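Mosquitocidal toxin (Lysinibacillus sphaericus, PDB 2VSE) probably kills mosquito larvae by ADP-ribosylating host-cell proteins, with its enzymatic part joined to ricin-B-like lectin domains likely to bind glycans. Local coordinates at residues Asn755-Gln760 and Ser779-Glu784; Phe792-Ala797 and Trp830-Ser835. All coordinates share one frame; numbering follows the deposited sequence.

Contact 1 of 2, residues Asn755-Gln760 and Ser779-Glu784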
loop_
_atom_site.group_PDB
_atom_site.type_symbol
_atom_site.label_atom_id
_atom_site.label_comp_id
_atom_site.label_asym_id
_atom_site.label_seq_id
_atom_site.Cartn_x
_atom_site.Cartn_y
_atom_site.Cartn_z
ATOM N N ASN A 755 -6.313 40.015 20.020
ATOM C CA ASN A 755 -7.054 40.582 18.929
ATOM C C ASN A 755 -7.608 39.452 18.083
ATOM O O ASN A 755 -6.842 38.618 17.602
ATOM C CB ASN A 755 -6.139 41.461 18.085
ATOM C CG ASN A 755 -5.462 42.568 18.897
ATOM O OD1 ASN A 755 -6.048 43.619 19.123
ATOM N ND2 ASN A 755 -4.220 42.330 19.325
ATOM N N PHE A 756 -8.929 39.431 17.893
ATOM C CA PHE A 756 -9.597 38.306 17.257
ATOM C C PHE A 756 -10.241 38.694 15.928
ATOM O O PHE A 756 -10.888 39.734 15.815
ATOM C CB PHE A 756 -10.681 37.741 18.185
ATOM C CG PHE A 756 -10.147 37.050 19.425
ATOM C CD1 PHE A 756 -10.132 35.651 19.508
ATOM C CD2 PHE A 756 -9.682 37.793 20.513
ATOM C CE1 PHE A 756 -9.646 34.997 20.658
ATOM C CE2 PHE A 756 -9.186 37.154 21.673
ATOM C CZ PHE A 756 -9.168 35.752 21.744
ATOM N N LEU A 757 -10.061 37.851 14.920
ATOM C CA LEU A 757 -10.849 37.944 13.696
ATOM C C LEU A 757 -12.326 37.850 14.072
ATOM O O LEU A 757 -12.765 36.869 14.688
ATOM C CB LEU A 757 -10.480 36.816 12.740
ATOM C CG LEU A 757 -10.184 37.231 11.304
ATOM C CD1 LEU A 757 -9.092 38.310 11.218
ATOM C CD2 LEU A 757 -9.798 36.012 10.478
ATOM N N TYR A 758 -13.089 38.876 13.710
ATOM C CA TYR A 758 -14.428 39.064 14.270
ATOM C C TYR A 758 -15.437 39.506 13.196
ATOM O O TYR A 758 -15.221 40.476 12.467
ATOM C CB TYR A 758 -14.349 40.098 15.376
ATOM C CG TYR A 758 -15.527 40.110 16.302
ATOM C CD1 TYR A 758 -15.596 39.232 17.382
ATOM C CD2 TYR A 758 -16.579 41.024 16.114
ATOM C CE1 TYR A 758 -16.673 39.245 18.219
ATOM C CE2 TYR A 758 -17.659 41.045 16.970
ATOM C CZ TYR A 758 -17.700 40.164 18.021
ATOM O OH TYR A 758 -18.770 40.194 18.876
ATOM N N PHE A 759 -16.541 38.780 13.125
ATOM C CA PHE A 759 -17.596 38.986 12.125
ATOM C C PHE A 759 -18.388 40.233 12.439
ATOM O O PHE A 759 -18.742 40.483 13.587
ATOM C CB PHE A 759 -18.518 37.767 12.136
ATOM C CG PHE A 759 -19.698 37.862 11.224
ATOM C CD1 PHE A 759 -19.544 37.770 9.844
ATOM C CD2 PHE A 759 -20.969 37.981 11.747
ATOM C CE1 PHE A 759 -20.638 37.834 9.007
ATOM C CE2 PHE A 759 -22.075 38.044 10.911
ATOM C CZ PHE A 759 -21.914 37.964 9.544
ATOM N N GLN A 760 -18.675 41.006 11.401
ATOM C CA GLN A 760 -19.348 42.287 11.550
ATOM C C GLN A 760 -20.565 42.371 10.654
ATOM O O GLN A 760 -21.125 43.440 10.458
ATOM C CB GLN A 760 -18.394 43.445 11.213
ATOM C CG GLN A 760 -17.227 43.613 12.158
ATOM C CD GLN A 760 -17.642 44.297 13.433
ATOM O OE1 GLN A 760 -17.418 45.498 13.591
ATOM N NE2 GLN A 760 -18.272 43.552 14.348
ATOM N N SER A 779 -16.529 35.421 16.747
ATOM C CA SER A 779 -15.087 35.219 16.728
ATOM C C SER A 779 -14.662 33.788 16.312
ATOM O O SER A 779 -13.459 33.474 16.302
ATOM C CB SER A 779 -14.499 35.560 18.093
ATOM O OG SER A 779 -14.896 34.613 19.056
ATOM N N TYR A 780 -15.643 32.942 15.975
ATOM C CA TYR A 780 -15.392 31.551 15.599
ATOM C C TYR A 780 -15.505 31.342 14.106
ATOM O O TYR A 780 -16.367 31.918 13.457
ATOM C CB TYR A 780 -16.334 30.608 16.341
ATOM C CG TYR A 780 -15.846 30.319 17.734
ATOM C CD1 TYR A 780 -14.863 29.354 17.967
ATOM C CD2 TYR A 780 -16.346 31.036 18.828
ATOM C CE1 TYR A 780 -14.398 29.112 19.241
ATOM C CE2 TYR A 780 -15.897 30.792 20.104
ATOM C CZ TYR A 780 -14.918 29.833 20.307
ATOM O OH TYR A 780 -14.468 29.590 21.576
ATOM N N TRP A 781 -14.619 30.523 13.554
ATOM C CA TRP A 781 -14.581 30.312 12.111
ATOM C C TRP A 781 -14.436 28.818 11.827
ATOM O O TRP A 781 -13.666 28.114 12.507
ATOM C CB TRP A 781 -13.414 31.097 11.500
ATOM C CG TRP A 781 -13.499 32.579 11.845
ATOM C CD1 TRP A 781 -13.002 33.185 12.959
ATOM C CD2 TRP A 781 -14.150 33.614 11.086
ATOM N NE1 TRP A 781 -13.305 34.524 12.943
ATOM C CE2 TRP A 781 -14.002 34.816 11.808
ATOM C CE3 TRP A 781 -14.842 33.637 9.868
ATOM C CZ2 TRP A 781 -14.505 36.037 11.350
ATOM C CZ3 TRP A 781 -15.358 34.857 9.412
ATOM C CH2 TRP A 781 -15.177 36.036 10.150
ATOM N N TYR A 782 -15.201 28.324 10.857
ATOM C CA TYR A 782 -14.984 26.982 10.335
ATOM C C TYR A 782 -13.961 27.093 9.219
ATOM O O TYR A 782 -14.017 28.033 8.387
ATOM C CB TYR A 782 -16.272 26.386 9.774
ATOM C CG TYR A 782 -17.400 26.339 10.774
ATOM C CD1 TYR A 782 -17.446 25.352 11.776
ATOM C CD2 TYR A 782 -18.416 27.291 10.738
ATOM C CE1 TYR A 782 -18.489 25.324 12.706
ATOM C CE2 TYR A 782 -19.451 27.262 11.651
ATOM C CZ TYR A 782 -19.485 26.294 12.624
ATOM O OH TYR A 782 -20.544 26.291 13.498
ATOM N N VAL A 783 -13.020 26.154 9.210
ATOM C CA VAL A 783 -12.037 26.070 8.150
ATOM C C VAL A 783 -12.331 24.799 7.351
ATOM O O VAL A 783 -12.190 23.696 7.844
ATOM C CB VAL A 783 -10.604 26.129 8.739
ATOM C CG1 VAL A 783 -9.559 26.078 7.663
ATOM C CG2 VAL A 783 -10.434 27.393 9.572
ATOM N N GLU A 784 -12.772 24.962 6.113
ATOM C CA GLU A 784 -13.328 23.844 5.344
ATOM C C GLU A 784 -12.543 23.658 4.066
ATOM O O GLU A 784 -12.436 24.589 3.272
ATOM C CB GLU A 784 -14.803 24.106 5.018
ATOM C CG GLU A 784 -15.670 24.407 6.250
ATOM C CD GLU A 784 -17.096 24.877 5.920
ATOM O OE1 GLU A 784 -17.380 25.270 4.763
ATOM O OE2 GLU A 784 -17.950 24.835 6.841
HETATM O O HOH W 1 -11.307 34.895 15.870
#
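The carbonyl oxygen of Leu757 is held by Trp781, with a water and, more loosely, Ser779 beside it. Trp781 NE1 donates to Leu757 O at 3.0 Å along a nearly straight path, 163° at the hydrogen. The oxygen sits in the indole plane, yet the nitrogen stands 65° out of the carbonyl plane, so the bond does not follow a lone pair. From Ser779, the CA-H contributes a contact to the same oxygen, with CA to Leu757 O at 3.5 Å. A water lies within hydrogen-bonding distance of both carbonyls, 2.7 Å from Leu757 O and 2.6 Å from Ser779 O; with more acceptors around it than protons, it need not serve both at once. Strands 755-758 and 780-786 both pair with strand 747-752 in a ricin-B-like beta-trefoil, and Ser-Tyr-Trp at 779-781 occupies what is probably a degenerate QxW position. Trp781 CG lies anti to the carbonyl carbon (chi1 -56°), which turns the indole toward strand 755-758. Its six-membered ring then reaches Phe759, with Trp781 CH2 4.3 Å from Phe759 CB, while NE1 is 3.6 Å from Leu757 CB. The side chain of Tyr758 starts out away from segment 779-784, but its ring returns, putting Tyr758 CD1 3.9 Å from Ser779 CB. Asp776 holds both polar ends: its OD2 bonds Tyr758 OH and its backbone oxygen bonds Ser779 OG, which also meets Gln749 NE2.

Contact 2 of 2, residues Phe792-Ala797 and Trp830-Ser835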
loop_
_atom_site.group_PDB
_atom_site.type_symbol
_atom_site.label_atom_id
_atom_site.label_comp_id
_atom_site.label_asym_id
_atom_site.label_seq_id
_atom_site.Cartn_x
_atom_site.Cartn_y
_atom_site.Cartn_z
ATOM N N PHE A 792 -9.133 26.261 1.117
ATOM C CA PHE A 792 -9.955 26.253 2.322
ATOM C C PHE A 792 -10.828 27.473 2.340
ATOM O O PHE A 792 -10.373 28.584 2.019
ATOM C CB PHE A 792 -9.113 26.281 3.601
ATOM C CG PHE A 792 -8.269 25.058 3.811
ATOM C CD1 PHE A 792 -8.767 23.971 4.538
ATOM C CD2 PHE A 792 -6.975 25.002 3.321
ATOM C CE1 PHE A 792 -7.994 22.833 4.741
ATOM C CE2 PHE A 792 -6.192 23.878 3.539
ATOM C CZ PHE A 792 -6.698 22.790 4.241
ATOM N N ILE A 793 -12.082 27.246 2.733
ATOM C CA ILE A 793 -13.042 28.282 2.980
ATOM C C ILE A 793 -12.927 28.543 4.457
ATOM O O ILE A 793 -12.748 27.598 5.251
ATOM C CB ILE A 793 -14.491 27.773 2.740
ATOM C CG1 ILE A 793 -14.725 27.365 1.297
ATOM C CG2 ILE A 793 -15.493 28.834 3.072
ATOM C CD1 ILE A 793 -15.876 26.312 1.181
ATOM N N ILE A 794 -13.066 29.810 4.828
ATOM C CA ILE A 794 -13.101 30.207 6.204
ATOM C C ILE A 794 -14.449 30.872 6.420
ATOM O O ILE A 794 -14.665 32.013 5.986
ATOM C CB ILE A 794 -11.954 31.177 6.539
ATOM C CG1 ILE A 794 -10.602 30.547 6.181
ATOM C CG2 ILE A 794 -12.041 31.591 8.001
ATOM C CD1 ILE A 794 -9.411 31.508 6.211
ATOM N N ARG A 795 -15.335 30.149 7.100
ATOM C CA ARG A 795 -16.732 30.502 7.219
ATOM C C ARG A 795 -17.059 30.868 8.658
ATOM O O ARG A 795 -16.647 30.170 9.592
ATOM C CB ARG A 795 -17.557 29.307 6.768
ATOM C CG ARG A 795 -19.044 29.407 6.928
ATOM C CD ARG A 795 -19.635 28.013 6.755
ATOM N NE ARG A 795 -19.258 27.411 5.475
ATOM C CZ ARG A 795 -19.758 27.794 4.298
ATOM N NH1 ARG A 795 -20.659 28.781 4.224
ATOM N NH2 ARG A 795 -19.364 27.187 3.187
ATOM N N ASN A 796 -17.814 31.948 8.836
ATOM C CA ASN A 796 -18.156 32.412 10.161
ATOM C C ASN A 796 -19.107 31.472 10.883
ATOM O O ASN A 796 -19.957 30.863 10.248
ATOM C CB ASN A 796 -18.767 33.803 10.085
ATOM C CG ASN A 796 -18.910 34.429 11.437
ATOM O OD1 ASN A 796 -20.017 34.663 11.897
ATOM N ND2 ASN A 796 -17.782 34.666 12.109
ATOM N N ALA A 797 -18.984 31.383 12.210
ATOM C CA ALA A 797 -19.851 30.520 13.005
ATOM C C ALA A 797 -21.150 31.213 13.470
ATOM O O ALA A 797 -22.160 30.558 13.751
ATOM C CB ALA A 797 -19.086 29.969 14.179
ATOM N N TRP A 830 -8.251 29.895 0.672
ATOM C CA TRP A 830 -7.100 30.216 1.503
ATOM C C TRP A 830 -6.181 29.034 1.706
ATOM O O TRP A 830 -6.616 27.884 1.692
ATOM C CB TRP A 830 -7.581 30.730 2.861
ATOM C CG TRP A 830 -8.512 31.896 2.719
ATOM C CD1 TRP A 830 -9.877 31.859 2.641
ATOM C CD2 TRP A 830 -8.135 33.269 2.597
ATOM N NE1 TRP A 830 -10.373 33.141 2.498
ATOM C CE2 TRP A 830 -9.324 34.021 2.468
ATOM C CE3 TRP A 830 -6.903 33.939 2.594
ATOM C CZ2 TRP A 830 -9.320 35.410 2.334
ATOM C CZ3 TRP A 830 -6.899 35.326 2.457
ATOM C CH2 TRP A 830 -8.103 36.042 2.334
ATOM N N ASN A 831 -4.895 29.329 1.865
ATOM C CA ASN A 831 -3.912 28.346 2.307
ATOM C C ASN A 831 -3.455 28.699 3.709
ATOM O O ASN A 831 -3.502 29.868 4.116
ATOM C CB ASN A 831 -2.687 28.339 1.417
ATOM C CG ASN A 831 -3.027 28.371 -0.061
ATOM O OD1 ASN A 831 -3.465 27.370 -0.634
ATOM N ND2 ASN A 831 -2.779 29.516 -0.701
ATOM N N PHE A 832 -3.000 27.693 4.446
ATOM C CA PHE A 832 -2.447 27.906 5.767
ATOM C C PHE A 832 -1.000 27.502 5.796
ATOM O O PHE A 832 -0.686 26.334 5.751
ATOM C CB PHE A 832 -3.263 27.146 6.804
ATOM C CG PHE A 832 -4.637 27.717 7.012
ATOM C CD1 PHE A 832 -4.885 28.607 8.057
ATOM C CD2 PHE A 832 -5.667 27.403 6.141
ATOM C CE1 PHE A 832 -6.142 29.156 8.243
ATOM C CE2 PHE A 832 -6.919 27.938 6.318
ATOM C CZ PHE A 832 -7.164 28.819 7.386
ATOM N N ILE A 833 -0.117 28.491 5.842
ATOM C CA ILE A 833 1.306 28.259 5.843
ATOM C C ILE A 833 1.855 28.487 7.251
ATOM O O ILE A 833 1.786 29.614 7.773
ATOM C CB ILE A 833 2.054 29.230 4.882
ATOM C CG1 ILE A 833 1.482 29.182 3.454
ATOM C CG2 ILE A 833 3.571 28.939 4.890
ATOM C CD1 ILE A 833 1.703 30.535 2.650
ATOM N N PRO A 834 2.434 27.435 7.858
ATOM C CA PRO A 834 3.065 27.549 9.175
ATOM C C PRO A 834 3.926 28.790 9.301
ATOM O O PRO A 834 4.715 29.086 8.407
ATOM C CB PRO A 834 3.926 26.290 9.252
ATOM C CG PRO A 834 3.136 25.279 8.475
ATOM C CD PRO A 834 2.512 26.049 7.339
ATOM N N SER A 835 3.735 29.535 10.383
ATOM C CA SER A 835 4.557 30.708 10.650
ATOM C C SER A 835 5.075 30.640 12.061
ATOM O O SER A 835 4.944 29.615 12.733
ATOM C CB SER A 835 3.788 32.017 10.442
ATOM O OG SER A 835 2.649 32.100 11.277
HETATM O O HOH W 2 -13.358 31.939 2.771
#
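Phe792 and Trp830 exchange both of their backbone hydrogen bonds, forming a single antiparallel hydrogen-bonded pair. Phe792 N donates to Trp830 O at 3.0 Å. The return bond, from Trp830 N to Phe792 O, is shorter at 2.8 Å but more bent, with 132° at the hydrogen. Each donor lies in the carbonyl plane of its acceptor and on a lone pair. No second bridge forms, consistent with strand directions 97° apart. Two further donors meet at a water: Ile794 N gives it a sound bond of 3.0 Å, and Trp830 NE1 a weak one of 3.2 Å, the water lying in the indole plane. Apart from that water, Ile794 is also tied by a backbone hydrogen bond to Leu804 of strand 802-806.

Apolar side chains fill the angle between the strands. Ile794 CG1 is anti to the carbonyl carbon and its chain is extended, which carries CD1 over a face of Trp830 in a CH-pi contact, 3.9 Å from CD1 to the centroid of the five-membered ring. The same Ile794 CD1 is 3.7 Å from Phe832 CZ. Phe832 in turn presents its edge to the face of Phe792, a T-shaped pair with planes at 84° and ring centroids 5.6 Å apart. Phe699 adds a third ring, meeting Phe792 edge-to-face. Trp830 closes a Gln-Leu-Trp sequence, and its buried indole among hydrophobic neighbours is characteristic of the QxW motif in the ricin-B beta-trefoil core.

The two contacts follow one another along the chain, contact 1 closing at 784 before contact 2 opens at 792, and their centres lie about 10 Å apart. Strands 780-786 and 791-796 join them as antiparallel neighbours in one sheet: Tyr782 N approaches Arg795 O at 2.7 Å and Glu784 O approaches Ile793 N at 2.7 Å, both probable hydrogen bonds. Side chains meet as well, Phe759 CB lying 3.2 Å from Asn796 ND2. All four segments belong to the C-terminal ricin-B-like region, so this hairpin connects strand 755-758 at one end with the chain's last strand, 830-834, at the other, tying successive parts of a single beta-trefoil together.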